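Local coordinates for peptide synthetase, module 7 (Actinoplanes teichomyceticus, PDB 4TX3), which probably serves as a condensation-type domain of a nonribosomal peptide synthetase for a glycopeptide antibiotic, and is seen here with a partner protein, at residues 176-181 with 295-300; 245-250 with 411-416; 359-364 with 395-400. All blocks are in the same frame, centred on the assembly; numbering follows the deposited sequence.

Followed from the N terminus, the chain opens contact 1 at 176-181, where helix 180-191 begins, and then contact 2 at 245-250 on helix 244-255. Contact 1 closes at 295-300, in the connection between strands 281-288 and 306-313, while contact 2 is still open, and the two loops therefore cross. Contact 3 comes wholly after contact 1: it opens at 359-364 and closes at 395-400, nested inside the loop that contact 2 completes at 411-416. Contacts 2 and 3 reach neighbouring strands of one mixed sheet, a helix against 413-423 and a parallel pairing of 363-369 with 399-407. Contact 1 is remote, its centre about 37 Å from that of contact 2.

Contact 1: residues 176-181 with 295-300; sequences LALQFA and IDLEPM
One water molecule bridges L178 and D296, and it carries the polar link between the two segments. It accepts the backbone N-H of L178, with its oxygen 2.8 Å from L178 N, and donates to the carbonyl of D296, lying 2.8 Å from D296 O. No direct hydrogen bond joins the segments, and apolar groups close around the bridge. The side chain of L178 crosses that of D296 at about a right angle, L178 CD1 resting 3.4 Å from D296 CB. The methyl of A177 approaches the carboxylate carbon of the same aspartate.

M300 supplies the largest share of the buried surface. Its chain is extended as far as SD and then bends (chi3 61°), which carries CE over the backbone of the other segment: M300 CE lies 3.1 Å from L178 O and 3.3 Å from Q179 C. The sulfur itself packs on the leucine, with M300 SD 3.8 Å from L178 CB. L176 CD2 meets P299 at its carbonyl O and at CB, the latter 4.2 Å away.

The second segment holds this shape through a type I turn from L297 to M300, closed by M300 N to L297 O at 3.0 Å; R290 also bonds the carbonyls of both residues. In the first segment, Q179 is the N-cap of helix 180-191. Its backbone N bonds to the side chain of D182, while its amide group turns to E68 and R66. I295 packs on the backbone of another protein's chain. The start of a helix thus meets the loop between strands 281-288 and 306-313, a contact that probably bridges the two lobes of the condensation-domain fold.

Contact 2: residues 245-250 with 411-416; sequences GPHARL and DDEDGI
The imidazole of H247 is clasped between two aliphatic groups of strand 413-423. I416 CG1 stands over the middle of one face, 3.5 Å from the ring centroid, and E413 CG covers the opposite face nearer the rim, 3.3 Å from H247 NE2. Both are CH-pi contacts, and both side chains cross that of the histidine at about a right angle. At the edge, in the plane of the ring, the backbone N-H of G415 points to H247 ND1 at 2.9 Å; an N-H...N angle of 130° makes this bond weak. The other ring nitrogen, NE2, finds a stronger partner in the carboxylate of E405.

In H247, chi1 of -179° sets CG anti to the backbone N, and the ring beyond it reaches the strand from helix 244-255. The short segments approach to 6.6 Å between axes and cross at 111°. Beside the ring, A248 CB packs on E413 CB at 4.2 Å. The passage through G415 depends on a backbone conformation in which a side chain would press on the preceding carbonyl. Within the sheet, D414 and G415 bond to the backbone of R406, so the clasp belongs to the sheet as well as to the helix. M261 of helix 261-278 also touches the histidine.

Chemically, a weak bond from G415 N-H to ND1, with a carboxylate at NE2, is consistent with a proton on NE2. The nearby E405 would probably polarise that N-H, while the cover on both faces, with the bonds to G415 and E405, probably helps to keep the ring from turning.

Contact 3: residues 359-364 with 395-400; sequences PVYQVG and IELDLA
D398 can be followed outward from a CB that sits 3.4 Å from Q362 O. Its CG is anti to the carbonyl carbon (chi1 -64°) and comes 3.6 Å from Q362 CB; the two side chains lie side by side, pointing the same way. At the tip, D398 OD1 lies 4.0 Å from Q362 CB, while D398 OD2 touches Q362 CB at 3.6 Å and forms a salt bridge with R227. The glutamine's amide group turns to H358 and T219 instead.

Backbone bonds converge on the same glutamine: Q362 O accepts L399 N at 3.0 Å, nearly straight (171°), and D398 N more weakly. G364 N then bonds to L399 O at 2.8 Å. This is the start of a parallel pairing between strands 363-369 and 399-407, with V363 and L399 on one face and A400 on the other; V363 also bonds to the backbone of G285 in strand 281-288.

An alanine in place of D398 would probably leave R227 without its carboxylate mate and open a gap beside the CB of Q362.

L397 reaches across to the other segment: its CD2 lies 3.6 Å from Y361 CE2, and its CD1 packs on G364 CA at 4.1 Å, where any side chain would collide with it.

Contact 1: residues 176-181 with 295-300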
loop_
_atom_site.group_PDB
_atom_site.type_symbol
_atom_site.label_atom_id
_atom_site.label_comp_id
_atom_site.label_asym_id
_atom_site.label_seq_id
_atom_site.Cartn_x
_atom_site.Cartn_y
_atom_site.Cartn_z
ATOM N N LEU B 176 12.222 9.356 -10.303
ATOM C CA LEU B 176 12.652 8.504 -9.188
ATOM C C LEU B 176 13.844 9.148 -8.491
ATOM O O LEU B 176 14.630 9.856 -9.119
ATOM C CB LEU B 176 13.037 7.098 -9.664
ATOM C CG LEU B 176 11.930 6.206 -10.221
ATOM C CD1 LEU B 176 12.503 4.888 -10.718
ATOM C CD2 LEU B 176 10.877 5.977 -9.162
ATOM N N ALA B 177 13.981 8.919 -7.197
ATOM C CA ALA B 177 15.162 9.399 -6.512
ATOM C C ALA B 177 16.349 8.508 -6.897
ATOM O O ALA B 177 17.441 8.991 -7.190
ATOM C CB ALA B 177 14.944 9.415 -4.997
ATOM N N LEU B 178 16.097 7.207 -6.931
ATOM C CA LEU B 178 17.078 6.206 -7.336
ATOM C C LEU B 178 16.670 5.461 -8.593
ATOM O O LEU B 178 15.520 5.044 -8.721
ATOM C CB LEU B 178 17.287 5.186 -6.215
ATOM C CG LEU B 178 17.752 5.767 -4.886
ATOM C CD1 LEU B 178 18.012 4.625 -3.939
ATOM C CD2 LEU B 178 19.008 6.604 -5.096
ATOM N N GLN B 179 17.617 5.293 -9.511
ATOM C CA GLN B 179 17.513 4.308 -10.594
ATOM C C GLN B 179 18.244 3.012 -10.214
ATOM O O GLN B 179 19.086 3.022 -9.314
ATOM C CB GLN B 179 18.087 4.877 -11.889
ATOM C CG GLN B 179 17.319 6.065 -12.401
ATOM C CD GLN B 179 15.934 5.697 -12.897
ATOM O OE1 GLN B 179 15.657 4.533 -13.247
ATOM N NE2 GLN B 179 15.052 6.691 -12.935
ATOM N N PHE B 180 17.949 1.905 -10.896
ATOM C CA PHE B 180 18.538 0.625 -10.494
ATOM C C PHE B 180 20.068 0.631 -10.516
ATOM O O PHE B 180 20.690 -0.046 -9.715
ATOM C CB PHE B 180 18.035 -0.534 -11.359
ATOM C CG PHE B 180 18.386 -1.884 -10.787
ATOM C CD1 PHE B 180 17.767 -2.337 -9.629
ATOM C CD2 PHE B 180 19.365 -2.669 -11.365
ATOM C CE1 PHE B 180 18.110 -3.565 -9.066
ATOM C CE2 PHE B 180 19.710 -3.901 -10.814
ATOM C CZ PHE B 180 19.078 -4.353 -9.668
ATOM N N ALA B 181 20.666 1.395 -11.428
ATOM C CA ALA B 181 22.124 1.501 -11.516
ATOM C C ALA B 181 22.734 2.028 -10.212
ATOM O O ALA B 181 23.867 1.668 -9.857
ATOM C CB ALA B 181 22.524 2.408 -12.685
ATOM N N ILE B 295 13.476 3.189 1.882
ATOM C CA ILE B 295 12.297 3.867 1.338
ATOM C C ILE B 295 12.389 4.228 -0.154
ATOM O O ILE B 295 11.380 4.172 -0.874
ATOM C CB ILE B 295 11.971 5.139 2.166
ATOM C CG1 ILE B 295 11.192 4.743 3.410
ATOM C CG2 ILE B 295 11.164 6.144 1.361
ATOM C CD1 ILE B 295 10.411 5.906 4.035
ATOM N N ASP B 296 13.585 4.552 -0.632
ATOM C CA ASP B 296 13.766 4.897 -2.034
ATOM C C ASP B 296 13.600 3.736 -3.006
ATOM O O ASP B 296 13.475 3.968 -4.209
ATOM C CB ASP B 296 15.140 5.522 -2.251
ATOM C CG ASP B 296 15.211 6.949 -1.753
ATOM O OD1 ASP B 296 14.144 7.527 -1.458
ATOM O OD2 ASP B 296 16.334 7.491 -1.657
ATOM N N LEU B 297 13.621 2.501 -2.509
ATOM C CA LEU B 297 13.394 1.342 -3.374
ATOM C C LEU B 297 11.912 1.004 -3.593
ATOM O O LEU B 297 11.579 0.304 -4.559
ATOM C CB LEU B 297 14.092 0.105 -2.809
ATOM C CG LEU B 297 15.571 0.225 -2.455
ATOM C CD1 LEU B 297 16.046 -1.100 -1.889
ATOM C CD2 LEU B 297 16.380 0.629 -3.674
ATOM N N GLU B 298 11.039 1.470 -2.694
ATOM C CA GLU B 298 9.617 1.124 -2.766
ATOM C C GLU B 298 9.024 1.394 -4.147
ATOM O O GLU B 298 8.392 0.510 -4.713
ATOM C CB GLU B 298 8.807 1.872 -1.692
ATOM C CG GLU B 298 7.336 1.471 -1.598
ATOM C CD GLU B 298 6.424 2.115 -2.672
ATOM O OE1 GLU B 298 6.661 3.279 -3.064
ATOM O OE2 GLU B 298 5.463 1.449 -3.130
ATOM N N PRO B 299 9.235 2.604 -4.704
ATOM C CA PRO B 299 8.601 2.875 -5.999
ATOM C C PRO B 299 9.360 2.342 -7.243
ATOM O O PRO B 299 9.020 2.716 -8.377
ATOM C CB PRO B 299 8.553 4.399 -6.026
ATOM C CG PRO B 299 9.748 4.811 -5.250
ATOM C CD PRO B 299 9.959 3.790 -4.192
ATOM N N MET B 300 10.360 1.487 -7.047
ATOM C CA MET B 300 11.227 1.066 -8.148
ATOM C C MET B 300 10.898 -0.302 -8.720
ATOM O O MET B 300 10.381 -1.169 -8.017
ATOM C CB MET B 300 12.687 1.035 -7.700
ATOM C CG MET B 300 13.212 2.320 -7.137
ATOM S SD MET B 300 14.980 2.262 -6.735
ATOM C CE MET B 300 15.706 1.937 -8.333
HETATM O O HOH W 1 13.747 5.832 -6.333
#

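Contact 2: residues 245-250 with 411-416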
loop_
_atom_site.group_PDB
_atom_site.type_symbol
_atom_site.label_atom_id
_atom_site.label_comp_id
_atom_site.label_asym_id
_atom_site.label_seq_id
_atom_site.Cartn_x
_atom_site.Cartn_y
_atom_site.Cartn_z
ATOM N N GLY B 245 -9.890 -23.857 11.612
ATOM C CA GLY B 245 -9.650 -24.336 12.964
ATOM C C GLY B 245 -8.200 -24.714 13.258
ATOM O O GLY B 245 -7.592 -24.154 14.172
ATOM N N PRO B 246 -7.644 -25.674 12.496
ATOM C CA PRO B 246 -6.226 -26.020 12.616
ATOM C C PRO B 246 -5.322 -24.806 12.409
ATOM O O PRO B 246 -4.346 -24.633 13.145
ATOM C CB PRO B 246 -6.015 -27.041 11.502
ATOM C CG PRO B 246 -7.341 -27.594 11.231
ATOM C CD PRO B 246 -8.315 -26.485 11.470
ATOM N N HIS B 247 -5.644 -23.978 11.420
ATOM C CA HIS B 247 -4.906 -22.745 11.196
ATOM C C HIS B 247 -4.857 -21.909 12.490
ATOM O O HIS B 247 -3.805 -21.390 12.861
ATOM C CB HIS B 247 -5.530 -21.955 10.044
ATOM C CG HIS B 247 -4.816 -20.675 9.716
ATOM N ND1 HIS B 247 -5.299 -19.770 8.801
ATOM C CD2 HIS B 247 -3.653 -20.154 10.183
ATOM C CE1 HIS B 247 -4.467 -18.745 8.712
ATOM N NE2 HIS B 247 -3.465 -18.953 9.542
ATOM N N ALA B 248 -5.976 -21.823 13.200
ATOM C CA ALA B 248 -6.044 -21.001 14.404
ATOM C C ALA B 248 -5.364 -21.664 15.606
ATOM O O ALA B 248 -4.740 -20.983 16.426
ATOM C CB ALA B 248 -7.507 -20.658 14.725
ATOM N N ARG B 249 -5.475 -22.984 15.717
ATOM C CA ARG B 249 -4.760 -23.719 16.772
ATOM C C ARG B 249 -3.241 -23.602 16.633
ATOM O O ARG B 249 -2.529 -23.513 17.634
ATOM C CB ARG B 249 -5.150 -25.200 16.776
ATOM C CG ARG B 249 -6.370 -25.509 17.619
ATOM C CD ARG B 249 -5.973 -25.895 19.029
ATOM N NE ARG B 249 -6.150 -27.323 19.286
ATOM C CZ ARG B 249 -5.543 -27.980 20.270
ATOM N NH1 ARG B 249 -4.697 -27.341 21.076
ATOM N NH2 ARG B 249 -5.762 -29.282 20.432
ATOM N N LEU B 250 -2.755 -23.631 15.392
ATOM C CA LEU B 250 -1.339 -23.432 15.111
ATOM C C LEU B 250 -0.871 -22.066 15.582
ATOM O O LEU B 250 0.235 -21.919 16.083
ATOM C CB LEU B 250 -1.062 -23.562 13.623
ATOM C CG LEU B 250 -0.331 -24.804 13.132
ATOM C CD1 LEU B 250 0.008 -24.578 11.683
ATOM C CD2 LEU B 250 0.919 -25.069 13.954
ATOM N N ASP B 411 -9.588 -9.792 11.850
ATOM C CA ASP B 411 -8.161 -10.088 11.694
ATOM C C ASP B 411 -7.759 -11.486 12.217
ATOM O O ASP B 411 -6.580 -11.746 12.459
ATOM C CB ASP B 411 -7.320 -9.014 12.403
ATOM C CG ASP B 411 -5.974 -8.818 11.759
ATOM O OD1 ASP B 411 -5.937 -8.708 10.513
ATOM O OD2 ASP B 411 -4.959 -8.790 12.491
ATOM N N ASP B 412 -8.731 -12.383 12.382
ATOM C CA ASP B 412 -8.447 -13.729 12.883
ATOM C C ASP B 412 -8.181 -14.752 11.770
ATOM O O ASP B 412 -8.768 -14.679 10.679
ATOM C CB ASP B 412 -9.597 -14.215 13.767
ATOM C CG ASP B 412 -9.672 -13.458 15.089
ATOM O OD1 ASP B 412 -8.730 -12.686 15.373
ATOM O OD2 ASP B 412 -10.657 -13.627 15.842
ATOM N N GLU B 413 -7.276 -15.683 12.071
ATOM C CA GLU B 413 -6.945 -16.820 11.223
ATOM C C GLU B 413 -8.170 -17.535 10.642
ATOM O O GLU B 413 -9.037 -18.018 11.382
ATOM C CB GLU B 413 -6.112 -17.824 12.018
ATOM C CG GLU B 413 -4.648 -17.436 12.229
ATOM C CD GLU B 413 -4.428 -16.450 13.373
ATOM O OE1 GLU B 413 -5.290 -16.327 14.276
ATOM O OE2 GLU B 413 -3.369 -15.796 13.368
ATOM N N ASP B 414 -8.226 -17.624 9.316
ATOM C CA ASP B 414 -9.385 -18.200 8.654
ATOM C C ASP B 414 -9.035 -19.222 7.558
ATOM O O ASP B 414 -9.747 -19.348 6.570
ATOM C CB ASP B 414 -10.236 -17.078 8.067
ATOM C CG ASP B 414 -11.692 -17.462 7.959
ATOM O OD1 ASP B 414 -12.235 -18.018 8.946
ATOM O OD2 ASP B 414 -12.285 -17.224 6.889
ATOM N N GLY B 415 -7.939 -19.959 7.744
ATOM C CA GLY B 415 -7.517 -20.979 6.794
ATOM C C GLY B 415 -6.247 -20.623 6.030
ATOM O O GLY B 415 -5.988 -19.451 5.739
ATOM N N ILE B 416 -5.436 -21.626 5.703
ATOM C CA ILE B 416 -4.320 -21.374 4.799
ATOM C C ILE B 416 -4.575 -22.023 3.444
ATOM O O ILE B 416 -4.926 -23.196 3.354
ATOM C CB ILE B 416 -2.991 -21.870 5.360
ATOM C CG1 ILE B 416 -2.726 -21.249 6.735
ATOM C CG2 ILE B 416 -1.873 -21.535 4.388
ATOM C CD1 ILE B 416 -1.439 -21.742 7.416
#

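Contact 3: residues 359-364 with 395-400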
loop_
_atom_site.group_PDB
_atom_site.type_symbol
_atom_site.label_atom_id
_atom_site.label_comp_id
_atom_site.label_asym_id
_atom_site.label_seq_id
_atom_site.Cartn_x
_atom_site.Cartn_y
_atom_site.Cartn_z
ATOM N N PRO B 359 21.481 -24.136 -6.334
ATOM C CA PRO B 359 22.515 -24.262 -5.299
ATOM C C PRO B 359 21.990 -24.002 -3.874
ATOM O O PRO B 359 20.989 -23.291 -3.724
ATOM C CB PRO B 359 23.527 -23.193 -5.707
ATOM C CG PRO B 359 22.699 -22.167 -6.392
ATOM C CD PRO B 359 21.669 -22.922 -7.145
ATOM N N VAL B 360 22.664 -24.569 -2.866
ATOM C CA VAL B 360 22.322 -24.407 -1.447
ATOM C C VAL B 360 20.970 -25.012 -1.056
ATOM O O VAL B 360 20.909 -25.800 -0.120
ATOM C CB VAL B 360 22.310 -22.924 -1.010
ATOM C CG1 VAL B 360 22.130 -22.819 0.513
ATOM C CG2 VAL B 360 23.571 -22.223 -1.449
ATOM N N TYR B 361 19.884 -24.632 -1.731
ATOM C CA TYR B 361 18.598 -25.269 -1.445
ATOM C C TYR B 361 17.777 -25.556 -2.689
ATOM O O TYR B 361 17.881 -24.865 -3.697
ATOM C CB TYR B 361 17.766 -24.432 -0.457
ATOM C CG TYR B 361 17.282 -23.098 -0.971
ATOM C CD1 TYR B 361 18.085 -21.963 -0.887
ATOM C CD2 TYR B 361 16.004 -22.964 -1.519
ATOM C CE1 TYR B 361 17.633 -20.738 -1.348
ATOM C CE2 TYR B 361 15.542 -21.747 -1.985
ATOM C CZ TYR B 361 16.361 -20.635 -1.895
ATOM O OH TYR B 361 15.899 -19.417 -2.354
ATOM N N GLN B 362 16.954 -26.595 -2.591
ATOM C CA GLN B 362 16.152 -27.071 -3.702
ATOM C C GLN B 362 14.660 -27.064 -3.327
ATOM O O GLN B 362 13.783 -27.301 -4.176
ATOM C CB GLN B 362 16.612 -28.474 -4.122
ATOM C CG GLN B 362 18.058 -28.551 -4.612
ATOM C CD GLN B 362 19.073 -28.512 -3.480
ATOM O OE1 GLN B 362 18.913 -29.192 -2.472
ATOM N NE2 GLN B 362 20.117 -27.703 -3.638
ATOM N N VAL B 363 14.383 -26.795 -2.050
ATOM C CA VAL B 363 13.019 -26.670 -1.550
ATOM C C VAL B 363 12.773 -25.259 -1.031
ATOM O O VAL B 363 13.524 -24.772 -0.180
ATOM C CB VAL B 363 12.730 -27.673 -0.421
ATOM C CG1 VAL B 363 11.253 -27.586 0.015
ATOM C CG2 VAL B 363 13.092 -29.078 -0.870
ATOM N N GLY B 364 11.730 -24.602 -1.542
ATOM C CA GLY B 364 11.418 -23.245 -1.134
ATOM C C GLY B 364 10.081 -23.135 -0.426
ATOM O O GLY B 364 9.154 -23.912 -0.702
ATOM N N ILE B 395 10.347 -22.734 -13.258
ATOM C CA ILE B 395 10.883 -23.014 -11.926
ATOM C C ILE B 395 12.338 -23.510 -11.988
ATOM O O ILE B 395 12.700 -24.288 -12.876
ATOM C CB ILE B 395 10.009 -24.053 -11.177
ATOM C CG1 ILE B 395 10.415 -24.163 -9.707
ATOM C CG2 ILE B 395 10.063 -25.436 -11.851
ATOM C CD1 ILE B 395 9.503 -25.085 -8.908
ATOM N N GLU B 396 13.167 -23.030 -11.056
ATOM C CA GLU B 396 14.563 -23.464 -10.929
ATOM C C GLU B 396 14.731 -24.408 -9.747
ATOM O O GLU B 396 15.665 -25.197 -9.701
ATOM C CB GLU B 396 15.501 -22.276 -10.747
ATOM C CG GLU B 396 15.637 -21.370 -11.947
ATOM C CD GLU B 396 16.626 -20.246 -11.686
ATOM O OE1 GLU B 396 16.344 -19.409 -10.795
ATOM O OE2 GLU B 396 17.694 -20.222 -12.345
ATOM N N LEU B 397 13.828 -24.289 -8.781
ATOM C CA LEU B 397 13.806 -25.154 -7.610
ATOM C C LEU B 397 13.210 -26.532 -7.937
ATOM O O LEU B 397 12.511 -26.704 -8.944
ATOM C CB LEU B 397 13.003 -24.488 -6.496
ATOM C CG LEU B 397 13.562 -23.206 -5.882
ATOM C CD1 LEU B 397 12.505 -22.519 -5.049
ATOM C CD2 LEU B 397 14.780 -23.495 -5.036
ATOM N N ASP B 398 13.470 -27.507 -7.080
ATOM C CA ASP B 398 12.786 -28.792 -7.172
ATOM C C ASP B 398 11.341 -28.661 -6.692
ATOM O O ASP B 398 10.402 -29.071 -7.384
ATOM C CB ASP B 398 13.538 -29.841 -6.367
ATOM C CG ASP B 398 14.929 -30.100 -6.923
ATOM O OD1 ASP B 398 15.351 -29.352 -7.838
ATOM O OD2 ASP B 398 15.598 -31.041 -6.447
ATOM N N LEU B 399 11.167 -28.066 -5.513
ATOM C CA LEU B 399 9.839 -27.826 -4.959
ATOM C C LEU B 399 9.724 -26.410 -4.393
ATOM O O LEU B 399 10.677 -25.868 -3.837
ATOM C CB LEU B 399 9.511 -28.854 -3.868
ATOM C CG LEU B 399 9.730 -30.323 -4.245
ATOM C CD1 LEU B 399 9.797 -31.212 -3.015
ATOM C CD2 LEU B 399 8.642 -30.782 -5.186
ATOM N N ALA B 400 8.541 -25.822 -4.526
ATOM C CA ALA B 400 8.296 -24.475 -4.032
ATOM C C ALA B 400 6.861 -24.352 -3.544
ATOM O O ALA B 400 5.916 -24.453 -4.317
ATOM C CB ALA B 400 8.591 -23.426 -5.123
#